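Local coordinates for protein TsrE (PDB 7CWW) that probably acts as a cyclase in the biosynthesis of a thiopeptide antibiotic in Streptomyces laurentii, at residues A[154-159]-A[358-363]; A[204-209]-A[346-351]; A[96-101]-A[251-256]. All coordinates share one frame; numbering follows the deposited sequence.

In this mainly helical chain, contacts 1 and 2 are partly buried and contact 3 is a surface contact. Contacts 1 and 2 draw on neighbouring elements, since helix 331-349 is followed directly by helix 353-359, and contact 2 is nested within the chain segment closed by contact 1. Contact 3 crosses both along the sequence and lies across the chain's centre from contact 2, their centres about 34 Å apart. Contact 2 joins two helices through a salt bridge and a tyrosine. Contact 1 grips the chain's C-terminal tail with a lysine and a shared water, and contact 3 joins two loops through backbone, carboxylate and water bonds.

Contact 1 of 3, residues A[154-159]-A[358-363]; sequences PPSIAK and RSVRPE
K159 NZ is gripped by two oxygens as it reaches across to the C-terminal tail: it donates to S359 O at 3.0 Å and to water 1 at 2.8 Å. The bond to S359 O comes from well above the carbonyl plane, 58° out of it. With CG lodged between its own backbone N and carbonyl carbon (chi1 68°), the lysine runs extended to its ammonium end. The same carbonyl oxygen also sits over the centre of the R361 guanidinium, whose NH2 lies 3.8 Å from K159 NZ, so two like charges gather around one oxygen. Water 1 ties the backbones together as well, giving a proton to S156 O and taking one from R361 N at 3.0 Å. Beside these polar bonds, S156 presses its CB against R361 O at 3.2 Å, while its OG turns to Y299 OH of helix 298-306. V360 splits its two methyls: CG1 faces S156 O and CG2 meets I157 CD1 at 3.9 Å. I157 in turn lies about 4 Å from the bound polyether, and F160 touches V360 and S359. The short helix 155-158 thus receives the tail just after helix 353-359, and the partial negative charge on S359 O probably eases the repulsion between lysine and arginine, with the carboxylate of the poorly ordered E363 too distant from K159 for a salt bridge.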
loop_
_atom_site.group_PDB
_atom_site.type_symbol
_atom_site.label_atom_id
_atom_site.label_comp_id
_atom_site.label_asym_id
_atom_site.label_seq_id
_atom_site.Cartn_x
_atom_site.Cartn_y
_atom_site.Cartn_z
ATOM N N PRO A 154 4.605 13.672 -13.394
ATOM C CA PRO A 154 4.853 14.438 -14.615
ATOM C C PRO A 154 3.952 15.658 -14.658
ATOM O O PRO A 154 2.772 15.576 -14.280
ATOM C CB PRO A 154 4.502 13.451 -15.739
ATOM C CG PRO A 154 4.609 12.113 -15.129
ATOM C CD PRO A 154 4.251 12.266 -13.682
ATOM N N PRO A 155 4.476 16.804 -15.101
ATOM C CA PRO A 155 3.698 18.054 -15.062
ATOM C C PRO A 155 2.339 17.967 -15.736
ATOM O O PRO A 155 1.397 18.645 -15.308
ATOM C CB PRO A 155 4.613 19.044 -15.790
ATOM C CG PRO A 155 5.982 18.507 -15.564
ATOM C CD PRO A 155 5.833 17.017 -15.629
ATOM N N SER A 156 2.194 17.144 -16.775
ATOM C CA SER A 156 0.903 17.070 -17.440
ATOM C C SER A 156 -0.161 16.389 -16.581
ATOM O O SER A 156 -1.351 16.504 -16.894
ATOM C CB SER A 156 1.055 16.349 -18.779
ATOM O OG SER A 156 1.809 15.162 -18.597
ATOM N N ILE A 157 0.223 15.704 -15.505
ATOM C CA ILE A 157 -0.770 15.153 -14.585
ATOM C C ILE A 157 -0.632 15.807 -13.211
ATOM O O ILE A 157 -1.612 15.916 -12.461
ATOM C CB ILE A 157 -0.657 13.616 -14.504
ATOM C CG1 ILE A 157 -1.848 13.018 -13.755
ATOM C CG2 ILE A 157 0.619 13.195 -13.849
ATOM C CD1 ILE A 157 -2.959 12.574 -14.671
ATOM N N ALA A 158 0.577 16.264 -12.873
ATOM C CA ALA A 158 0.773 16.997 -11.623
ATOM C C ALA A 158 -0.106 18.245 -11.544
ATOM O O ALA A 158 -0.454 18.683 -10.440
ATOM C CB ALA A 158 2.249 17.383 -11.465
ATOM N N LYS A 159 -0.479 18.820 -12.690
ATOM C CA LYS A 159 -1.379 19.969 -12.699
ATOM C C LYS A 159 -2.683 19.707 -11.946
ATOM O O LYS A 159 -3.315 20.660 -11.486
ATOM C CB LYS A 159 -1.696 20.367 -14.141
ATOM C CG LYS A 159 -2.548 19.321 -14.881
ATOM C CD LYS A 159 -2.816 19.727 -16.337
ATOM C CE LYS A 159 -3.921 18.859 -16.948
ATOM N NZ LYS A 159 -4.170 19.252 -18.379
ATOM N N ARG A 358 -9.066 12.959 -20.549
ATOM C CA ARG A 358 -8.995 13.544 -21.884
ATOM C C ARG A 358 -8.102 14.783 -21.921
ATOM O O ARG A 358 -7.558 15.123 -22.976
ATOM C CB ARG A 358 -10.399 13.907 -22.378
ATOM C CG ARG A 358 -11.198 12.750 -22.949
ATOM C CD ARG A 358 -12.440 13.250 -23.691
ATOM N NE ARG A 358 -13.364 14.000 -22.833
ATOM C CZ ARG A 358 -14.388 13.448 -22.186
ATOM N NH1 ARG A 358 -14.609 12.145 -22.288
ATOM N NH2 ARG A 358 -15.187 14.192 -21.431
ATOM N N SER A 359 -7.942 15.473 -20.796
ATOM C CA SER A 359 -7.193 16.722 -20.795
ATOM C C SER A 359 -5.692 16.531 -20.602
ATOM O O SER A 359 -4.945 17.506 -20.722
ATOM C CB SER A 359 -7.735 17.667 -19.713
ATOM O OG SER A 359 -7.410 17.178 -18.430
ATOM N N VAL A 360 -5.226 15.315 -20.325
ATOM C CA VAL A 360 -3.792 15.071 -20.161
ATOM C C VAL A 360 -3.131 15.112 -21.537
ATOM O O VAL A 360 -3.382 14.252 -22.386
ATOM C CB VAL A 360 -3.524 13.742 -19.453
ATOM C CG1 VAL A 360 -2.035 13.578 -19.181
ATOM C CG2 VAL A 360 -4.302 13.681 -18.132
ATOM N N ARG A 361 -2.285 16.108 -21.762
ATOM C CA ARG A 361 -1.663 16.343 -23.056
ATOM C C ARG A 361 -0.215 16.739 -22.837
ATOM O O ARG A 361 0.159 17.170 -21.737
ATOM C CB ARG A 361 -2.396 17.444 -23.838
ATOM C CG ARG A 361 -3.820 17.099 -24.260
ATOM C CD ARG A 361 -4.626 18.377 -24.511
ATOM N NE ARG A 361 -4.339 19.396 -23.498
ATOM C CZ ARG A 361 -5.235 19.890 -22.646
ATOM N NH1 ARG A 361 -6.494 19.473 -22.683
ATOM N NH2 ARG A 361 -4.874 20.804 -21.757
ATOM N N PRO A 362 0.636 16.609 -23.856
ATOM C CA PRO A 362 2.024 17.054 -23.704
ATOM C C PRO A 362 2.080 18.567 -23.604
ATOM O O PRO A 362 1.376 19.275 -24.330
ATOM C CB PRO A 362 2.709 16.556 -24.985
ATOM C CG PRO A 362 1.746 15.581 -25.600
ATOM C CD PRO A 362 0.390 16.055 -25.197
ATOM N N GLU A 363 2.921 19.063 -22.702
ATOM C CA GLU A 363 3.060 20.503 -22.541
ATOM C C GLU A 363 4.242 21.037 -23.350
ATOM O O GLU A 363 5.116 20.285 -23.790
ATOM C CB GLU A 363 3.206 20.878 -21.062
ATOM C CG GLU A 363 1.993 20.474 -20.225
ATOM C CD GLU A 363 2.002 21.079 -18.827
ATOM O OE1 GLU A 363 0.974 20.967 -18.120
ATOM O OE2 GLU A 363 3.025 21.687 -18.448
HETATM O O HOH W 1 -1.974 17.813 -19.269
#

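Contact 2 of 3, residues A[204-209]-A[346-351]; sequences RLRTLV and EEEYDL
R206 and L205, near the end of the long helix 183-211, meet E348 and Y349 at the end of helix 331-349, in a helix-to-helix contact that is polar on its exposed side and apolar on its buried side. The polar side is led by R206, whose NH2 forms a salt bridge with E348 OE2 at 2.8 Å and an N-H...O angle of 161°. The oxygen lies near the guanidinium plane and is met on its anti side, somewhat out of the carboxylate plane; the two flat groups are turned 74° against each other. E348 CG stands anti to its backbone N (chi1 -175°), which sets it 3.4 Å from R206 NH2. The other carboxylate oxygen, E348 OE1, is taken by R202 one turn earlier on the same helix as R206. R206 NH2 also makes a weak bond to the main-chain E348 O at 3.3 Å. Y349 CE1 lies over one face of the guanidinium, toward its rim, 3.5 Å from R206 CZ. The tyrosine continues inward: its CE2 edge receives L205 CD2 at 3.7 Å, and its OH points at V209 tip to tip, 3.4 Å from V209 CB. F345 of helix 331-349 touches both L205 and V209, V143 of helix 131-149 also reaches L205, and the ring of Y162 meets that of Y349. E348 therefore serves two arginines, one at each carboxylate oxygen, a pairing that probably keeps it ionised, while the tyrosine ring spans from the arginine's charge to the aliphatic packing of L205 and V209.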
loop_
_atom_site.group_PDB
_atom_site.type_symbol
_atom_site.label_atom_id
_atom_site.label_comp_id
_atom_site.label_asym_id
_atom_site.label_seq_id
_atom_site.Cartn_x
_atom_site.Cartn_y
_atom_site.Cartn_z
ATOM N N ARG A 204 -14.957 14.347 5.981
ATOM C CA ARG A 204 -13.640 13.918 6.444
ATOM C C ARG A 204 -12.596 14.082 5.342
ATOM O O ARG A 204 -11.509 14.628 5.571
ATOM C CB ARG A 204 -13.707 12.465 6.925
ATOM C CG ARG A 204 -12.413 11.939 7.558
ATOM C CD ARG A 204 -11.948 12.822 8.714
ATOM N NE ARG A 204 -10.720 12.323 9.336
ATOM C CZ ARG A 204 -9.842 13.087 9.983
ATOM N NH1 ARG A 204 -8.754 12.546 10.519
ATOM N NH2 ARG A 204 -10.045 14.394 10.093
ATOM N N LEU A 205 -12.928 13.642 4.129
ATOM C CA LEU A 205 -12.005 13.758 3.003
ATOM C C LEU A 205 -11.673 15.215 2.693
ATOM O O LEU A 205 -10.508 15.559 2.467
ATOM C CB LEU A 205 -12.594 13.071 1.766
ATOM C CG LEU A 205 -11.703 13.173 0.517
ATOM C CD1 LEU A 205 -11.382 11.799 -0.087
ATOM C CD2 LEU A 205 -12.326 14.090 -0.521
ATOM N N ARG A 206 -12.684 16.089 2.654
ATOM C CA ARG A 206 -12.401 17.475 2.295
ATOM C C ARG A 206 -11.466 18.108 3.315
ATOM O O ARG A 206 -10.587 18.906 2.960
ATOM C CB ARG A 206 -13.700 18.285 2.179
ATOM C CG ARG A 206 -13.464 19.741 1.767
ATOM C CD ARG A 206 -14.692 20.417 1.159
ATOM N NE ARG A 206 -14.281 21.319 0.085
ATOM C CZ ARG A 206 -14.728 21.269 -1.164
ATOM N NH1 ARG A 206 -14.271 22.134 -2.057
ATOM N NH2 ARG A 206 -15.635 20.370 -1.523
ATOM N N THR A 207 -11.626 17.739 4.585
ATOM C CA THR A 207 -10.800 18.311 5.646
ATOM C C THR A 207 -9.353 17.844 5.534
ATOM O O THR A 207 -8.423 18.626 5.763
ATOM C CB THR A 207 -11.384 17.934 6.998
ATOM O OG1 THR A 207 -12.582 18.688 7.195
ATOM C CG2 THR A 207 -10.385 18.229 8.118
ATOM N N LEU A 208 -9.146 16.572 5.189
ATOM C CA LEU A 208 -7.790 16.084 4.971
ATOM C C LEU A 208 -7.140 16.782 3.789
ATOM O O LEU A 208 -5.958 17.138 3.843
ATOM C CB LEU A 208 -7.804 14.575 4.735
ATOM C CG LEU A 208 -8.165 13.703 5.934
ATOM C CD1 LEU A 208 -8.558 12.310 5.450
ATOM C CD2 LEU A 208 -6.962 13.647 6.873
ATOM N N VAL A 209 -7.892 16.967 2.704
ATOM C CA VAL A 209 -7.343 17.646 1.536
ATOM C C VAL A 209 -6.986 19.082 1.887
ATOM O O VAL A 209 -5.923 19.588 1.499
ATOM C CB VAL A 209 -8.329 17.566 0.357
ATOM C CG1 VAL A 209 -7.803 18.385 -0.823
ATOM C CG2 VAL A 209 -8.561 16.101 -0.054
ATOM N N GLU A 346 -15.018 12.048 -5.961
ATOM C CA GLU A 346 -15.867 12.303 -7.116
ATOM C C GLU A 346 -17.058 13.175 -6.757
ATOM O O GLU A 346 -17.374 14.133 -7.471
ATOM C CB GLU A 346 -16.345 10.971 -7.692
ATOM C CG GLU A 346 -16.759 11.004 -9.124
ATOM C CD GLU A 346 -17.134 9.612 -9.602
ATOM O OE1 GLU A 346 -18.335 9.265 -9.546
ATOM O OE2 GLU A 346 -16.209 8.854 -9.968
ATOM N N GLU A 347 -17.755 12.833 -5.674
ATOM C CA GLU A 347 -18.936 13.599 -5.287
ATOM C C GLU A 347 -18.570 14.914 -4.615
ATOM O O GLU A 347 -19.241 15.929 -4.826
ATOM C CB GLU A 347 -19.820 12.775 -4.353
ATOM C CG GLU A 347 -20.710 11.781 -5.067
ATOM C CD GLU A 347 -21.617 11.026 -4.111
ATOM O OE1 GLU A 347 -21.526 11.277 -2.886
ATOM O OE2 GLU A 347 -22.411 10.189 -4.591
ATOM N N GLU A 348 -17.528 14.921 -3.787
ATOM C CA GLU A 348 -17.234 16.131 -3.034
ATOM C C GLU A 348 -16.775 17.261 -3.946
ATOM O O GLU A 348 -17.104 18.426 -3.694
ATOM C CB GLU A 348 -16.197 15.839 -1.947
ATOM C CG GLU A 348 -15.913 17.012 -1.019
ATOM C CD GLU A 348 -17.149 17.498 -0.282
ATOM O OE1 GLU A 348 -18.105 16.715 -0.093
ATOM O OE2 GLU A 348 -17.167 18.674 0.105
ATOM N N TYR A 349 -16.051 16.942 -5.023
ATOM C CA TYR A 349 -15.524 17.956 -5.928
ATOM C C TYR A 349 -16.148 17.909 -7.312
ATOM O O TYR A 349 -15.672 18.614 -8.215
ATOM C CB TYR A 349 -14.002 17.831 -6.047
ATOM C CG TYR A 349 -13.294 17.967 -4.721
ATOM C CD1 TYR A 349 -13.049 19.222 -4.164
ATOM C CD2 TYR A 349 -12.886 16.839 -4.017
ATOM C CE1 TYR A 349 -12.400 19.352 -2.939
ATOM C CE2 TYR A 349 -12.242 16.949 -2.799
ATOM C CZ TYR A 349 -11.988 18.203 -2.266
ATOM O OH TYR A 349 -11.337 18.305 -1.055
ATOM N N ASP A 350 -17.184 17.091 -7.512
ATOM C CA ASP A 350 -17.912 17.054 -8.782
ATOM C C ASP A 350 -16.969 16.725 -9.943
ATOM O O ASP A 350 -16.916 17.428 -10.958
ATOM C CB ASP A 350 -18.641 18.387 -9.012
ATOM C CG ASP A 350 -19.612 18.330 -10.174
ATOM O OD1 ASP A 350 -20.357 17.332 -10.281
ATOM O OD2 ASP A 350 -19.630 19.283 -10.982
ATOM N N LEU A 351 -16.202 15.653 -9.779
ATOM C CA LEU A 351 -15.165 15.297 -10.738
ATOM C C LEU A 351 -15.696 14.391 -11.846
ATOM O O LEU A 351 -16.639 13.619 -11.655
ATOM C CB LEU A 351 -13.999 14.608 -10.030
ATOM C CG LEU A 351 -13.372 15.424 -8.901
ATOM C CD1 LEU A 351 -12.193 14.691 -8.307
ATOM C CD2 LEU A 351 -12.956 16.809 -9.449
#

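Contact 3 of 3, residues A[96-101]-A[251-256]; sequences EHDWLG and LYATPR
D98 and W99 form the middle of a type II beta turn, H97 to L100, between helices 84-87 and 106-127; it packs against the extended loop 251-256, which follows helix 224-245. Backbone bonding comes first: W99 N donates to Y252 O at 2.8 Å, and D98 CA makes a CA-H...O contact with that same oxygen. Two carboxylates add side-chain bonds. D98 OD1 accepts T254 N at 3.1 Å, met from above the carboxylate plane, and E96 OE2 takes the Y252 hydroxyl proton at a very short 2.5 Å. The glutamate, extended beyond CG, comes in at the tyrosine's ring edge, its carboxylate turned 85° to the ring. Waters add bridges: water 2 joins E96 O, D98 OD1 and T254 OG1, while water 4 accepts from both G101 N and Y252 N. Charge contributes more loosely: D98 OD2 lies over one face of the poorly ordered R256 guanidinium, and OD1 is a nearby opposite charge beyond a salt bridge. For apolar packing, one face of the W99 indole is covered, toward its rim, by Y252 C and A253 N, with CZ2 3.8 Å from A253 CB and CE3 4.1 Å from L251 CB. W99 also lies about 4 Å from the bound polyether and touches R314 of helix 308-326. L251 CD2 lies 3.6 Å from W99 O and 3.9 Å from G101 N.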
loop_
_atom_site.group_PDB
_atom_site.type_symbol
_atom_site.label_atom_id
_atom_site.label_comp_id
_atom_site.label_asym_id
_atom_site.label_seq_id
_atom_site.Cartn_x
_atom_site.Cartn_y
_atom_site.Cartn_z
ATOM N N GLU A 96 12.968 -10.004 -4.721
ATOM C CA GLU A 96 12.652 -9.388 -6.004
ATOM C C GLU A 96 11.129 -9.273 -6.098
ATOM O O GLU A 96 10.497 -9.776 -7.022
ATOM C CB GLU A 96 13.251 -10.207 -7.158
ATOM C CG GLU A 96 13.334 -9.463 -8.492
ATOM C CD GLU A 96 13.888 -10.320 -9.629
ATOM O OE1 GLU A 96 13.863 -11.565 -9.516
ATOM O OE2 GLU A 96 14.344 -9.751 -10.645
ATOM N N HIS A 97 10.527 -8.617 -5.103
ATOM C CA HIS A 97 9.073 -8.502 -5.063
ATOM C C HIS A 97 8.563 -7.771 -6.297
ATOM O O HIS A 97 9.189 -6.823 -6.785
ATOM C CB HIS A 97 8.616 -7.772 -3.786
ATOM C CG HIS A 97 8.313 -8.696 -2.644
ATOM N ND1 HIS A 97 7.340 -9.680 -2.712
ATOM C CD2 HIS A 97 8.873 -8.803 -1.415
ATOM C CE1 HIS A 97 7.313 -10.345 -1.570
ATOM N NE2 HIS A 97 8.228 -9.830 -0.762
ATOM N N ASP A 98 7.418 -8.221 -6.803
ATOM C CA ASP A 98 6.838 -7.594 -7.981
ATOM C C ASP A 98 6.596 -6.113 -7.725
ATOM O O ASP A 98 6.107 -5.720 -6.662
ATOM C CB ASP A 98 5.522 -8.266 -8.362
ATOM C CG ASP A 98 5.702 -9.719 -8.793
ATOM O OD1 ASP A 98 6.836 -10.151 -9.087
ATOM O OD2 ASP A 98 4.685 -10.428 -8.856
ATOM N N TRP A 99 6.952 -5.289 -8.708
ATOM C CA TRP A 99 6.614 -3.869 -8.720
ATOM C C TRP A 99 7.298 -3.086 -7.614
ATOM O O TRP A 99 6.841 -1.996 -7.251
ATOM C CB TRP A 99 5.096 -3.659 -8.641
ATOM C CG TRP A 99 4.321 -4.589 -9.538
ATOM C CD1 TRP A 99 3.496 -5.610 -9.151
ATOM C CD2 TRP A 99 4.312 -4.586 -10.967
ATOM N NE1 TRP A 99 2.975 -6.240 -10.254
ATOM C CE2 TRP A 99 3.456 -5.626 -11.382
ATOM C CE3 TRP A 99 4.928 -3.788 -11.941
ATOM C CZ2 TRP A 99 3.209 -5.895 -12.723
ATOM C CZ3 TRP A 99 4.684 -4.063 -13.274
ATOM C CH2 TRP A 99 3.835 -5.108 -13.652
ATOM N N LEU A 100 8.389 -3.605 -7.057
ATOM C CA LEU A 100 9.074 -2.923 -5.967
ATOM C C LEU A 100 10.427 -2.367 -6.397
ATOM O O LEU A 100 11.247 -2.018 -5.547
ATOM C CB LEU A 100 9.220 -3.866 -4.764
ATOM C CG LEU A 100 9.105 -3.192 -3.383
ATOM C CD1 LEU A 100 7.798 -2.416 -3.255
ATOM C CD2 LEU A 100 9.247 -4.201 -2.225
ATOM N N GLY A 101 10.675 -2.266 -7.707
ATOM C CA GLY A 101 11.878 -1.639 -8.222
ATOM C C GLY A 101 12.932 -2.599 -8.736
ATOM O O GLY A 101 13.901 -2.143 -9.357
ATOM N N LEU A 251 10.131 -1.487 -12.966
ATOM C CA LEU A 251 8.870 -1.982 -12.420
ATOM C C LEU A 251 8.440 -3.185 -13.247
ATOM O O LEU A 251 8.113 -3.048 -14.430
ATOM C CB LEU A 251 7.804 -0.882 -12.422
ATOM C CG LEU A 251 8.049 0.296 -11.465
ATOM C CD1 LEU A 251 6.871 1.305 -11.457
ATOM C CD2 LEU A 251 8.344 -0.188 -10.023
ATOM N N TYR A 252 8.467 -4.367 -12.634
ATOM C CA TYR A 252 8.114 -5.586 -13.343
ATOM C C TYR A 252 7.617 -6.631 -12.353
ATOM O O TYR A 252 7.784 -6.501 -11.137
ATOM C CB TYR A 252 9.304 -6.120 -14.147
ATOM C CG TYR A 252 10.533 -6.460 -13.324
ATOM C CD1 TYR A 252 11.488 -5.489 -13.042
ATOM C CD2 TYR A 252 10.746 -7.755 -12.847
ATOM C CE1 TYR A 252 12.627 -5.788 -12.300
ATOM C CE2 TYR A 252 11.890 -8.072 -12.104
ATOM C CZ TYR A 252 12.822 -7.076 -11.834
ATOM O OH TYR A 252 13.947 -7.364 -11.100
ATOM N N ALA A 253 7.013 -7.683 -12.904
ATOM C CA ALA A 253 6.628 -8.878 -12.181
ATOM C C ALA A 253 7.427 -10.048 -12.736
ATOM O O ALA A 253 7.926 -10.017 -13.865
ATOM C CB ALA A 253 5.125 -9.165 -12.295
ATOM N N THR A 254 7.586 -11.078 -11.920
ATOM C CA THR A 254 8.386 -12.226 -12.317
ATOM C C THR A 254 7.518 -13.460 -12.142
ATOM O O THR A 254 7.048 -13.725 -11.014
ATOM C CB THR A 254 9.677 -12.341 -11.495
ATOM O OG1 THR A 254 10.528 -11.217 -11.759
ATOM C CG2 THR A 254 10.426 -13.625 -11.867
ATOM N N PRO A 255 7.274 -14.236 -13.198
ATOM C CA PRO A 255 6.591 -15.523 -13.008
ATOM C C PRO A 255 7.447 -16.449 -12.156
ATOM O O PRO A 255 8.672 -16.490 -12.289
ATOM C CB PRO A 255 6.407 -16.056 -14.439
ATOM C CG PRO A 255 6.779 -14.917 -15.360
ATOM C CD PRO A 255 7.734 -14.057 -14.583
ATOM N N ARG A 256 6.792 -17.174 -11.249
ATOM C CA ARG A 256 7.507 -18.005 -10.289
ATOM C C ARG A 256 8.131 -19.214 -10.988
ATOM O O ARG A 256 7.962 -19.439 -12.191
ATOM C CB ARG A 256 6.571 -18.474 -9.178
ATOM C CG ARG A 256 6.422 -17.511 -8.011
ATOM C CD ARG A 256 5.451 -16.389 -8.338
ATOM N NE ARG A 256 5.404 -15.349 -7.310
ATOM C CZ ARG A 256 6.281 -14.353 -7.196
ATOM N NH1 ARG A 256 6.142 -13.454 -6.231
ATOM N NH2 ARG A 256 7.295 -14.249 -8.047
HETATM O O HOH W 2 9.464 -9.661 -9.557
HETATM O O HOH W 3 10.641 -6.778 -9.288
HETATM O O HOH W 4 9.742 -4.026 -10.036
#